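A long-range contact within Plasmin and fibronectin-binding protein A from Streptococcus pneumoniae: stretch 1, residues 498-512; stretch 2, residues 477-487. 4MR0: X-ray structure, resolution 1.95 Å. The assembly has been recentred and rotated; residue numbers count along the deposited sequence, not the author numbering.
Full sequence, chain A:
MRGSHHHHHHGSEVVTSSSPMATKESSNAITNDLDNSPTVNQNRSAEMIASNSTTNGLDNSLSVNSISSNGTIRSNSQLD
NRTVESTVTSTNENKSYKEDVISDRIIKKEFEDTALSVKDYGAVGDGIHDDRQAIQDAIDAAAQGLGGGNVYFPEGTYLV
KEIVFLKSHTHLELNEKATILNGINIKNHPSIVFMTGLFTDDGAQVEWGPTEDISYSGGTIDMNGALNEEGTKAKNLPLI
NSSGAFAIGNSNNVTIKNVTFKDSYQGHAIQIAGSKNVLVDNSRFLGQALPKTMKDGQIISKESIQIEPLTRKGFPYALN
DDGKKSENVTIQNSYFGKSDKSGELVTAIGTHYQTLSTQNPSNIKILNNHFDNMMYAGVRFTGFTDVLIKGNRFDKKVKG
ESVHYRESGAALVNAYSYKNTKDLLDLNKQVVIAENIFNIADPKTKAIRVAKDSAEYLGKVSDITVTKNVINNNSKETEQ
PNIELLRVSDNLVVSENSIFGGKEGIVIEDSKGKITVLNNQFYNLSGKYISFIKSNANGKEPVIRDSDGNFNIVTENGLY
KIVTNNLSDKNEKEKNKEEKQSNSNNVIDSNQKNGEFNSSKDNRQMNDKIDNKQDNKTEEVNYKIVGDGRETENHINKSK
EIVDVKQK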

ATOM      1  N   SER A 498      20.666   7.939  -8.155  1.00 19.62           N
ATOM      2  CA  SER A 498      21.447   7.300  -9.211  1.00 22.50           C
ATOM      3  C   SER A 498      20.494   6.603 -10.181  1.00 23.40           C
ATOM      4  O   SER A 498      19.713   5.738  -9.784  1.00 24.16           O
ATOM      5  CB  SER A 498      22.424   6.271  -8.629  1.00 23.07           C
ATOM      6  OG  SER A 498      23.466   6.891  -7.897  1.00 26.39           O
ATOM      7  N   ILE A 499      20.562   6.980 -11.453  1.00 23.34           N
ATOM      8  CA  ILE A 499      19.699   6.390 -12.467  1.00 24.50           C
ATOM      9  C   ILE A 499      20.491   5.682 -13.567  1.00 26.43           C
ATOM     10  O   ILE A 499      21.220   6.322 -14.328  1.00 27.30           O
ATOM     11  CB  ILE A 499      18.802   7.465 -13.109  1.00 23.23           C
ATOM     12  CG1 ILE A 499      18.018   8.198 -12.015  1.00 23.62           C
ATOM     13  CG2 ILE A 499      17.849   6.820 -14.106  1.00 21.11           C
ATOM     14  CD1 ILE A 499      17.123   9.302 -12.528  1.00 25.89           C
ATOM     15  N   PHE A 500      20.339   4.361 -13.646  1.00 27.50           N
ATOM     16  CA  PHE A 500      21.037   3.561 -14.655  1.00 28.95           C
ATOM     17  C   PHE A 500      20.087   3.060 -15.742  1.00 30.99           C
ATOM     18  O   PHE A 500      19.348   2.097 -15.522  1.00 32.38           O
ATOM     19  CB  PHE A 500      21.704   2.330 -14.027  1.00 27.36           C
ATOM     20  CG  PHE A 500      22.747   2.644 -12.993  1.00 26.72           C
ATOM     21  CD1 PHE A 500      22.382   3.060 -11.716  1.00 26.76           C
ATOM     22  CD2 PHE A 500      24.102   2.481 -13.283  1.00 27.28           C
ATOM     23  CE1 PHE A 500      23.354   3.312 -10.740  1.00 25.80           C
ATOM     24  CE2 PHE A 500      25.079   2.731 -12.318  1.00 25.54           C
ATOM     25  CZ  PHE A 500      24.703   3.145 -11.043  1.00 25.33           C
ATOM     26  N   GLY A 501      20.101   3.701 -16.906  1.00 30.26           N
ATOM     27  CA  GLY A 501      19.251   3.251 -17.995  1.00 31.64           C
ATOM     28  C   GLY A 501      17.948   3.990 -18.212  1.00 32.56           C
ATOM     29  O   GLY A 501      17.466   4.710 -17.339  1.00 34.00           O
ATOM     30  N   GLY A 502      17.376   3.804 -19.396  1.00 32.76           N
ATOM     31  CA  GLY A 502      16.123   4.453 -19.722  1.00 33.94           C
ATOM     32  C   GLY A 502      16.277   5.570 -20.731  1.00 35.71           C
ATOM     33  O   GLY A 502      17.280   5.650 -21.443  1.00 35.33           O
ATOM     34  N   LYS A 503      15.276   6.441 -20.787  1.00 36.61           N
ATOM     35  CA  LYS A 503      15.281   7.565 -21.711  1.00 38.74           C
ATOM     36  C   LYS A 503      15.521   8.846 -20.919  1.00 37.90           C
ATOM     37  O   LYS A 503      16.648   9.341 -20.855  1.00 38.25           O
ATOM     38  CB  LYS A 503      13.942   7.620 -22.449  1.00 40.39           C
ATOM     39  CG  LYS A 503      13.888   8.570 -23.630  1.00 43.75           C
ATOM     40  CD  LYS A 503      12.991   7.990 -24.719  1.00 46.70           C
ATOM     41  CE  LYS A 503      12.588   9.032 -25.746  1.00 48.10           C
ATOM     42  NZ  LYS A 503      11.655  10.034 -25.157  1.00 49.62           N
ATOM     43  N   GLU A 504      14.465   9.381 -20.313  1.00 36.66           N
ATOM     44  CA  GLU A 504      14.588  10.589 -19.506  1.00 35.91           C
ATOM     45  C   GLU A 504      14.886  10.177 -18.071  1.00 34.20           C
ATOM     46  O   GLU A 504      14.451   9.117 -17.619  1.00 33.34           O
ATOM     47  CB  GLU A 504      13.290  11.400 -19.547  1.00 38.24           C
ATOM     48  CG  GLU A 504      12.916  11.883 -20.937  1.00 43.18           C
ATOM     49  CD  GLU A 504      11.523  11.442 -21.349  1.00 45.84           C
ATOM     50  OE1 GLU A 504      11.240  10.224 -21.287  1.00 45.39           O
ATOM     51  OE2 GLU A 504      10.714  12.314 -21.740  1.00 48.10           O
ATOM     52  N   GLY A 505      15.645  11.004 -17.362  1.00 31.72           N
ATOM     53  CA  GLY A 505      15.968  10.686 -15.988  1.00 28.54           C
ATOM     54  C   GLY A 505      14.938  11.303 -15.065  1.00 27.88           C
ATOM     55  O   GLY A 505      14.022  10.627 -14.590  1.00 27.85           O
ATOM     56  N   ILE A 506      15.082  12.601 -14.824  1.00 25.37           N
ATOM     57  CA  ILE A 506      14.173  13.333 -13.955  1.00 24.49           C
ATOM     58  C   ILE A 506      13.402  14.403 -14.718  1.00 24.49           C
ATOM     59  O   ILE A 506      13.974  15.155 -15.510  1.00 25.84           O
ATOM     60  CB  ILE A 506      14.942  14.025 -12.806  1.00 21.83           C
ATOM     61  CG1 ILE A 506      15.613  12.971 -11.926  1.00 21.05           C
ATOM     62  CG2 ILE A 506      13.994  14.901 -11.986  1.00 19.94           C
ATOM     63  CD1 ILE A 506      16.683  13.534 -11.004  1.00 21.47           C
ATOM     64  N   VAL A 507      12.097  14.464 -14.475  1.00 23.19           N
ATOM     65  CA  VAL A 507      11.257  15.468 -15.102  1.00 23.15           C
ATOM     66  C   VAL A 507      10.549  16.246 -14.006  1.00 23.50           C
ATOM     67  O   VAL A 507       9.840  15.666 -13.184  1.00 24.44           O
ATOM     68  CB  VAL A 507      10.180  14.846 -16.027  1.00 24.18           C
ATOM     69  CG1 VAL A 507       9.258  15.947 -16.545  1.00 23.98           C
ATOM     70  CG2 VAL A 507      10.836  14.115 -17.191  1.00 21.66           C
ATOM     71  N   ILE A 508      10.772  17.555 -13.980  1.00 23.48           N
ATOM     72  CA  ILE A 508      10.132  18.426 -13.004  1.00 23.79           C
ATOM     73  C   ILE A 508       9.285  19.372 -13.842  1.00 26.16           C
ATOM     74  O   ILE A 508       9.811  20.194 -14.598  1.00 26.09           O
ATOM     75  CB  ILE A 508      11.170  19.200 -12.176  1.00 23.21           C
ATOM     76  CG1 ILE A 508      11.939  18.214 -11.294  1.00 23.03           C
ATOM     77  CG2 ILE A 508      10.482  20.254 -11.315  1.00 22.10           C
ATOM     78  CD1 ILE A 508      13.029  18.860 -10.459  1.00 24.13           C
ATOM     79  N   GLU A 509       7.971  19.239 -13.704  1.00 26.32           N
ATOM     80  CA  GLU A 509       7.034  20.021 -14.492  1.00 28.61           C
ATOM     81  C   GLU A 509       6.035  20.844 -13.699  1.00 27.72           C
ATOM     82  O   GLU A 509       5.344  20.325 -12.828  1.00 27.71           O
ATOM     83  CB  GLU A 509       6.276  19.071 -15.422  1.00 30.31           C
ATOM     84  CG  GLU A 509       5.248  19.732 -16.316  1.00 34.76           C
ATOM     85  CD  GLU A 509       4.534  18.726 -17.209  1.00 37.40           C
ATOM     86  OE1 GLU A 509       5.043  17.590 -17.360  1.00 37.53           O
ATOM     87  OE2 GLU A 509       3.474  19.078 -17.768  1.00 39.90           O
ATOM     88  N   ASP A 510       5.960  22.132 -14.022  1.00 29.06           N
ATOM     89  CA  ASP A 510       5.014  23.044 -13.378  1.00 31.96           C
ATOM     90  C   ASP A 510       5.128  23.186 -11.869  1.00 31.38           C
ATOM     91  O   ASP A 510       4.145  23.509 -11.203  1.00 29.89           O
ATOM     92  CB  ASP A 510       3.584  22.628 -13.723  1.00 36.54           C
ATOM     93  CG  ASP A 510       3.177  23.048 -15.115  1.00 41.08           C
ATOM     94  OD1 ASP A 510       2.954  24.261 -15.320  1.00 43.98           O
ATOM     95  OD2 ASP A 510       3.086  22.170 -16.003  1.00 43.79           O
ATOM     96  N   SER A 511       6.317  22.956 -11.327  1.00 31.63           N
ATOM     97  CA  SER A 511       6.509  23.078  -9.889  1.00 31.96           C
ATOM     98  C   SER A 511       6.859  24.517  -9.522  1.00 32.35           C
ATOM     99  O   SER A 511       7.487  25.231 -10.304  1.00 33.50           O
ATOM    100  CB  SER A 511       7.598  22.111  -9.425  1.00 31.43           C
ATOM    101  OG  SER A 511       7.201  20.773  -9.691  1.00 32.15           O
ATOM    102  N   LYS A 512       6.438  24.940  -8.336  1.00 31.65           N
ATOM    103  CA  LYS A 512       6.677  26.304  -7.878  1.00 32.98           C
ATOM    104  C   LYS A 512       7.394  26.334  -6.531  1.00 30.76           C
ATOM    105  O   LYS A 512       7.695  25.290  -5.949  1.00 30.20           O
ATOM    106  CB  LYS A 512       5.336  27.049  -7.774  1.00 36.26           C
ATOM    107  CG  LYS A 512       4.598  27.147  -9.113  1.00 43.11           C
ATOM    108  CD  LYS A 512       3.072  27.129  -8.971  1.00 48.99           C
ATOM    109  CE  LYS A 512       2.488  28.491  -8.599  1.00 52.52           C
ATOM    110  NZ  LYS A 512       0.993  28.461  -8.659  1.00 55.48           N
TER
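Stretch 2 477-487: ETEQPNIELLR

Parallel strands pair by a simple rule: each strand offers its neighbour the NH and CO of every second residue, and side chains in register lie on the same face of the sheet. The contact between residues 477-487 and 498-512 illustrates it well. Stretch 2 begins as an irregular loop, enters a strand at Ile 483 and leaves it after Leu 486, turning at Arg 487 with positive phi and psi. Its strand runs beside strand 506-509 in the same direction, the axes inclined by 7° and 4.8 Å apart at their closest. Ile 483 pairs with Ile 506, Glu 484 with Val 507, Leu 485 with Ile 508 and Leu 486 with Glu 509.

The hydrogen bonds alternate in direction. Ile 483 N donates to Gly 505 O (3.0 Å), Val 507 N to Ile 483 O (2.8 Å), Leu 485 N to Val 507 O (2.8 Å), Glu 509 N to Leu 485 O (2.9 Å) and Arg 487 N to Glu 509 O (2.9 Å). The last is nearly linear and carries the ladder one residue past the strand. Before the strand, Asn 482 N makes only weak bonds, to Glu 504 O and Gly 505 O, both 3.3 Å. Here a water also bridges the loops, donating to Gln 480 O (2.7 Å) and Glu 504 O (2.8 Å) while accepting from Lys 503 N (3.0 Å).

Apolar packing combines register partners with offset neighbours. On one face, Ile 506 CG1 lies 4.0 Å from Ile 483 CB, and Leu 485 CD1 lies 3.9 Å from Ile 508 CG1 and 4.3 Å from Ile 506 CG2, while Ile 483 CD1 meets Ile 499 CD1 at 3.9 Å. On the face bearing Val 507, Pro 481 CG approaches Val 507 CG2 at 3.4 Å. The side chains of the register partners Leu 486 and Glu 509 also touch, CD1 of Leu 486 lying 3.8 Å from CD of Glu 509.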

ATOM      1  N   GLU A 477      13.439   0.374 -24.876  1.00 48.29           N
ATOM      2  CA  GLU A 477      12.665   1.487 -25.407  1.00 47.68           C
ATOM      3  C   GLU A 477      11.595   1.958 -24.427  1.00 46.37           C
ATOM      4  O   GLU A 477      10.398   1.893 -24.701  1.00 45.50           O
ATOM      5  CB  GLU A 477      12.053   1.093 -26.754  1.00 49.29           C
ATOM      6  CG  GLU A 477      13.045   1.217 -27.910  1.00 51.67           C
ATOM      7  CD  GLU A 477      12.648   0.419 -29.137  1.00 53.52           C
ATOM      8  OE1 GLU A 477      11.460   0.461 -29.524  1.00 54.11           O
ATOM      9  OE2 GLU A 477      13.536  -0.242 -29.722  1.00 54.99           O
ATOM     10  N   THR A 478      12.060   2.442 -23.279  1.00 45.01           N
ATOM     11  CA  THR A 478      11.197   2.942 -22.216  1.00 43.39           C
ATOM     12  C   THR A 478      10.234   3.993 -22.761  1.00 41.55           C
ATOM     13  O   THR A 478      10.602   4.806 -23.607  1.00 41.95           O
ATOM     14  CB  THR A 478      12.035   3.566 -21.086  1.00 44.69           C
ATOM     15  OG1 THR A 478      13.157   2.721 -20.803  1.00 46.81           O
ATOM     16  CG2 THR A 478      11.202   3.708 -19.829  1.00 44.89           C
ATOM     17  N   GLU A 479       9.006   3.982 -22.253  1.00 38.70           N
ATOM     18  CA  GLU A 479       7.977   4.905 -22.712  1.00 36.90           C
ATOM     19  C   GLU A 479       7.701   6.124 -21.832  1.00 35.18           C
ATOM     20  O   GLU A 479       6.785   6.894 -22.117  1.00 34.20           O
ATOM     21  CB  GLU A 479       6.678   4.135 -22.927  1.00 36.96           C
ATOM     22  CG  GLU A 479       6.772   3.103 -24.029  1.00 38.77           C
ATOM     23  CD  GLU A 479       5.621   2.120 -24.003  1.00 39.45           C
ATOM     24  OE1 GLU A 479       4.460   2.561 -23.856  1.00 38.70           O
ATOM     25  OE2 GLU A 479       5.881   0.906 -24.136  1.00 41.66           O
ATOM     26  N   GLN A 480       8.470   6.298 -20.762  1.00 33.62           N
ATOM     27  CA  GLN A 480       8.275   7.455 -19.892  1.00 32.05           C
ATOM     28  C   GLN A 480       9.488   7.665 -18.992  1.00 30.52           C
ATOM     29  O   GLN A 480      10.372   6.809 -18.915  1.00 29.33           O
ATOM     30  CB  GLN A 480       7.002   7.302 -19.041  1.00 33.11           C
ATOM     31  CG  GLN A 480       7.063   6.227 -17.977  1.00 32.48           C
ATOM     32  CD  GLN A 480       7.128   4.840 -18.565  1.00 32.71           C
ATOM     33  OE1 GLN A 480       8.097   4.113 -18.357  1.00 33.30           O
ATOM     34  NE2 GLN A 480       6.092   4.463 -19.312  1.00 31.05           N
ATOM     35  N   PRO A 481       9.545   8.814 -18.300  1.00 29.24           N
ATOM     36  CA  PRO A 481      10.655   9.154 -17.400  1.00 27.41           C
ATOM     37  C   PRO A 481      10.796   8.206 -16.212  1.00 26.64           C
ATOM     38  O   PRO A 481       9.860   7.483 -15.863  1.00 26.20           O
ATOM     39  CB  PRO A 481      10.314  10.574 -16.949  1.00 28.90           C
ATOM     40  CG  PRO A 481       9.436  11.102 -18.052  1.00 29.79           C
ATOM     41  CD  PRO A 481       8.571   9.916 -18.355  1.00 29.75           C
ATOM     42  N   ASN A 482      11.974   8.220 -15.595  1.00 24.70           N
ATOM     43  CA  ASN A 482      12.237   7.379 -14.434  1.00 23.14           C
ATOM     44  C   ASN A 482      11.657   8.047 -13.190  1.00 22.00           C
ATOM     45  O   ASN A 482      11.092   7.382 -12.321  1.00 21.16           O
ATOM     46  CB  ASN A 482      13.740   7.162 -14.259  1.00 23.60           C
ATOM     47  CG  ASN A 482      14.303   6.138 -15.232  1.00 28.04           C
ATOM     48  OD1 ASN A 482      15.193   6.443 -16.034  1.00 29.71           O
ATOM     49  ND2 ASN A 482      13.790   4.914 -15.164  1.00 25.01           N
ATOM     50  N   ILE A 483      11.785   9.368 -13.119  1.00 20.60           N
ATOM     51  CA  ILE A 483      11.277  10.129 -11.983  1.00 21.38           C
ATOM     52  C   ILE A 483      10.489  11.345 -12.457  1.00 22.68           C
ATOM     53  O   ILE A 483      11.031  12.225 -13.134  1.00 21.57           O
ATOM     54  CB  ILE A 483      12.431  10.615 -11.080  1.00 20.79           C
ATOM     55  CG1 ILE A 483      13.213   9.409 -10.551  1.00 20.90           C
ATOM     56  CG2 ILE A 483      11.878  11.468  -9.928  1.00 20.35           C
ATOM     57  CD1 ILE A 483      14.432   9.780  -9.732  1.00 20.07           C
ATOM     58  N   GLU A 484       9.210  11.388 -12.092  1.00 21.98           N
ATOM     59  CA  GLU A 484       8.337  12.487 -12.470  1.00 23.50           C
ATOM     60  C   GLU A 484       7.833  13.257 -11.258  1.00 23.26           C
ATOM     61  O   GLU A 484       7.307  12.678 -10.307  1.00 22.52           O
ATOM     62  CB  GLU A 484       7.131  11.976 -13.267  1.00 25.70           C
ATOM     63  CG  GLU A 484       5.965  12.962 -13.276  1.00 30.64           C
ATOM     64  CD  GLU A 484       4.745  12.442 -14.011  1.00 34.73           C
ATOM     65  OE1 GLU A 484       4.387  11.257 -13.821  1.00 35.12           O
ATOM     66  OE2 GLU A 484       4.134  13.226 -14.769  1.00 36.42           O
ATOM     67  N   LEU A 485       7.993  14.573 -11.313  1.00 21.81           N
ATOM     68  CA  LEU A 485       7.546  15.463 -10.253  1.00 22.07           C
ATOM     69  C   LEU A 485       6.672  16.492 -10.945  1.00 22.83           C
ATOM     70  O   LEU A 485       7.164  17.352 -11.684  1.00 23.42           O
ATOM     71  CB  LEU A 485       8.755  16.107  -9.578  1.00 21.04           C
ATOM     72  CG  LEU A 485       9.551  14.998  -8.883  1.00 21.23           C
ATOM     73  CD1 LEU A 485      11.031  15.257  -8.955  1.00 21.46           C
ATOM     74  CD2 LEU A 485       9.059  14.868  -7.446  1.00 22.29           C
ATOM     75  N   LEU A 486       5.371  16.387 -10.702  1.00 21.81           N
ATOM     76  CA  LEU A 486       4.392  17.255 -11.332  1.00 21.36           C
ATOM     77  C   LEU A 486       3.620  18.149 -10.369  1.00 21.73           C
ATOM     78  O   LEU A 486       2.953  17.673  -9.451  1.00 19.75           O
ATOM     79  CB  LEU A 486       3.412  16.395 -12.139  1.00 22.87           C
ATOM     80  CG  LEU A 486       2.240  17.085 -12.842  1.00 23.36           C
ATOM     81  CD1 LEU A 486       2.754  18.052 -13.911  1.00 23.57           C
ATOM     82  CD2 LEU A 486       1.348  16.022 -13.471  1.00 23.52           C
ATOM     83  N   ARG A 487       3.725  19.454 -10.608  1.00 21.49           N
ATOM     84  CA  ARG A 487       3.054  20.482  -9.830  1.00 21.41           C
ATOM     85  C   ARG A 487       3.263  20.491  -8.323  1.00 21.60           C
ATOM     86  O   ARG A 487       2.301  20.611  -7.557  1.00 22.43           O
ATOM     87  CB  ARG A 487       1.554  20.479 -10.131  1.00 25.19           C
ATOM     88  CG  ARG A 487       1.244  20.739 -11.587  1.00 27.68           C
ATOM     89  CD  ARG A 487      -0.218  21.090 -11.810  1.00 29.43           C
ATOM     90  NE  ARG A 487      -0.517  21.067 -13.236  1.00 29.72           N
ATOM     91  CZ  ARG A 487      -0.748  19.959 -13.929  1.00 31.59           C
ATOM     92  NH1 ARG A 487      -0.731  18.781 -13.325  1.00 32.74           N
ATOM     93  NH2 ARG A 487      -0.965  20.025 -15.233  1.00 32.58           N
TER
HETATM   94  O   HOH W   1      13.044   7.052 -18.835  1.00 27.98           O